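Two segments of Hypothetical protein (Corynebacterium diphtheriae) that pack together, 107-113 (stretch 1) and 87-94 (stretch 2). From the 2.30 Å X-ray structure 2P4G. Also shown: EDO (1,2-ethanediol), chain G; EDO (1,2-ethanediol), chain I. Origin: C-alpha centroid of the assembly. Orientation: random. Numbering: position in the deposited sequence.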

# COMPACT_ATOMS: atom_id res chain seq x y z
N CYS A 107 -1.46 8.09 -34.33
CA CYS A 107 -1.64 9.49 -34.05
C CYS A 107 -0.51 9.90 -33.12
O CYS A 107 -0.10 9.13 -32.25
CB CYS A 107 -2.98 9.75 -33.37
SG CYS A 107 -3.17 11.50 -32.83
N GLY A 108 -0.00 11.11 -33.30
CA GLY A 108 1.18 11.56 -32.56
C GLY A 108 1.00 11.52 -31.06
O GLY A 108 1.91 11.14 -30.34
N LEU A 109 -0.20 11.91 -30.62
CA LEU A 109 -0.55 12.03 -29.21
C LEU A 109 -1.81 11.23 -28.86
O LEU A 109 -2.77 11.19 -29.62
CB LEU A 109 -0.81 13.49 -28.87
CG LEU A 109 0.43 14.38 -29.01
CD1 LEU A 109 0.01 15.79 -29.35
CD2 LEU A 109 1.30 14.33 -27.76
N PRO A 110 -1.81 10.61 -27.67
CA PRO A 110 -3.04 9.96 -27.23
C PRO A 110 -4.14 10.97 -26.91
O PRO A 110 -3.86 12.10 -26.55
CB PRO A 110 -2.61 9.26 -25.93
CG PRO A 110 -1.45 10.05 -25.45
CD PRO A 110 -0.73 10.48 -26.68
N LYS A 111 -5.39 10.54 -27.04
CA LYS A 111 -6.54 11.37 -26.75
C LYS A 111 -6.74 11.44 -25.26
O LYS A 111 -6.92 10.42 -24.59
CB LYS A 111 -7.81 10.79 -27.40
CG LYS A 111 -9.05 11.68 -27.32
CD LYS A 111 -8.88 12.91 -28.18
CE LYS A 111 -10.13 13.80 -28.22
NZ LYS A 111 -9.86 15.02 -29.06
N LEU A 112 -6.73 12.66 -24.74
CA LEU A 112 -7.05 12.87 -23.33
C LEU A 112 -8.56 12.86 -23.15
O LEU A 112 -9.27 13.65 -23.77
CB LEU A 112 -6.48 14.21 -22.84
CG LEU A 112 -6.65 14.57 -21.38
CD1 LEU A 112 -6.02 13.50 -20.44
CD2 LEU A 112 -6.06 15.96 -21.14
N THR A 113 -9.01 11.99 -22.25
CA THR A 113 -10.43 11.77 -21.97
C THR A 113 -10.71 12.06 -20.49
O THR A 113 -10.11 11.44 -19.60
CB THR A 113 -10.87 10.32 -22.31
OG1 THR A 113 -10.48 10.03 -23.65
CG2 THR A 113 -12.39 10.12 -22.17
C1 EDO G . 0.02 17.67 -19.82
O1 EDO G . 1.19 18.32 -19.33
C2 EDO G . -0.78 16.81 -18.80
O2 EDO G . -1.95 16.11 -19.40
C1 EDO I . -6.30 12.61 -30.35
O1 EDO I . -4.93 12.78 -29.95
C2 EDO I . -6.46 11.98 -31.73
O2 EDO I . -6.88 10.59 -31.66
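Stretch 2 (87-94) NYGPVVLP

Two segments can pack side by side without a single hydrogen bond between them, and the contact between 87-94 and 107-113 illustrates how side-chain rotamers then carry the interface. Stretch 1 turns at G108 and is extended from L109 onward, with a strand at 111-113. Stretch 2 has no regular helix or strand, yet from Y88 to L93 its backbone is largely extended; it runs nearly antiparallel to stretch 1, the end-to-end directions lying 164° apart. In the closest CA pair, CA of L109 lies 6.9 Å from CA of V91, wide enough for side chains to fill the gap. Extended backbone turns successive side chains to opposite sides, so V91 and L93 direct CA-to-CB toward stretch 1 whereas P90 and V92 direct it away.

V91 is the hub. With chi1 t, its two methyl groups reach different neighbours: CG1 lies 3.9 Å from CG of P110 and 4.0 Å from CD2 of L109, while CG2 lies 3.8 Å from CB of L112. L109 adopts m with chi2 t, which brings its CD2 down onto the facing backbone, 3.7 Å from O of V91 and 3.7 Å from N of L93. L93 answers with the same m, t combination; its CD1 approaches CD of P110 at 3.8 Å and O of G108 at 3.5 Å, and its CG lies 3.9 Å from CD2 of L109.

At the other end, L112 takes t with chi2 p, and its methyls diverge: CD1 meets the edge of the Y88 ring, 4.4 Å from CD2 of Y88, and CD2 sits 4.0 Å from O of G89. Y88 holds chi1 at -84°, and its OH is hydrogen-bonded elsewhere in the structure. The O of G89 accepts a 2.8 Å hydrogen bond from O2 of the chain G ethanediol, probably a crystallisation additive. K111, between P110 and L112, directs its CA-to-CB bond away from stretch 2 and makes no contact with it.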

# COMPACT_ATOMS: atom_id res chain seq x y z
N ASN A 87 -2.76 19.52 -12.17
CA ASN A 87 -2.32 20.56 -13.10
C ASN A 87 -2.07 19.99 -14.52
O ASN A 87 -1.10 20.32 -15.22
CB ASN A 87 -1.10 21.31 -12.50
CG ASN A 87 -0.74 22.62 -13.24
OD1 ASN A 87 -1.61 23.28 -13.84
ND2 ASN A 87 0.57 22.99 -13.21
N TYR A 88 -2.98 19.13 -14.94
CA TYR A 88 -2.90 18.60 -16.28
C TYR A 88 -3.11 19.71 -17.30
O TYR A 88 -3.93 20.60 -17.11
CB TYR A 88 -3.96 17.55 -16.52
CG TYR A 88 -3.65 16.15 -16.09
CD1 TYR A 88 -2.98 15.89 -14.91
CD2 TYR A 88 -4.11 15.08 -16.84
CE1 TYR A 88 -2.75 14.58 -14.49
CE2 TYR A 88 -3.88 13.79 -16.44
CZ TYR A 88 -3.20 13.55 -15.27
OH TYR A 88 -2.97 12.26 -14.90
N GLY A 89 -2.37 19.61 -18.39
CA GLY A 89 -2.54 20.45 -19.53
C GLY A 89 -2.72 19.59 -20.76
O GLY A 89 -2.94 18.38 -20.67
N PRO A 90 -2.61 20.21 -21.94
CA PRO A 90 -2.61 19.41 -23.16
C PRO A 90 -1.49 18.36 -23.13
O PRO A 90 -0.37 18.65 -22.71
CB PRO A 90 -2.41 20.45 -24.26
CG PRO A 90 -2.96 21.73 -23.68
CD PRO A 90 -2.54 21.65 -22.23
N VAL A 91 -1.82 17.15 -23.57
CA VAL A 91 -0.88 16.06 -23.59
C VAL A 91 0.33 16.45 -24.43
O VAL A 91 0.19 17.02 -25.54
CB VAL A 91 -1.53 14.78 -24.08
CG1 VAL A 91 -0.50 13.67 -24.27
CG2 VAL A 91 -2.65 14.35 -23.09
N VAL A 92 1.52 16.20 -23.87
CA VAL A 92 2.80 16.37 -24.60
C VAL A 92 3.55 15.05 -24.60
O VAL A 92 3.46 14.27 -23.65
CB VAL A 92 3.73 17.49 -23.98
CG1 VAL A 92 3.05 18.84 -23.96
CG2 VAL A 92 4.14 17.12 -22.57
N LEU A 93 4.30 14.81 -25.66
CA LEU A 93 5.24 13.68 -25.70
C LEU A 93 6.57 14.12 -26.28
O LEU A 93 6.63 15.04 -27.11
CB LEU A 93 4.68 12.51 -26.53
CG LEU A 93 3.51 11.69 -25.97
CD1 LEU A 93 3.02 10.75 -27.05
CD2 LEU A 93 3.93 10.92 -24.73
N PRO A 94 7.66 13.46 -25.85
CA PRO A 94 8.97 13.73 -26.40
C PRO A 94 9.04 13.56 -27.92
O PRO A 94 8.36 12.73 -28.52
CB PRO A 94 9.85 12.70 -25.71
CG PRO A 94 9.15 12.36 -24.48
CD PRO A 94 7.71 12.45 -24.78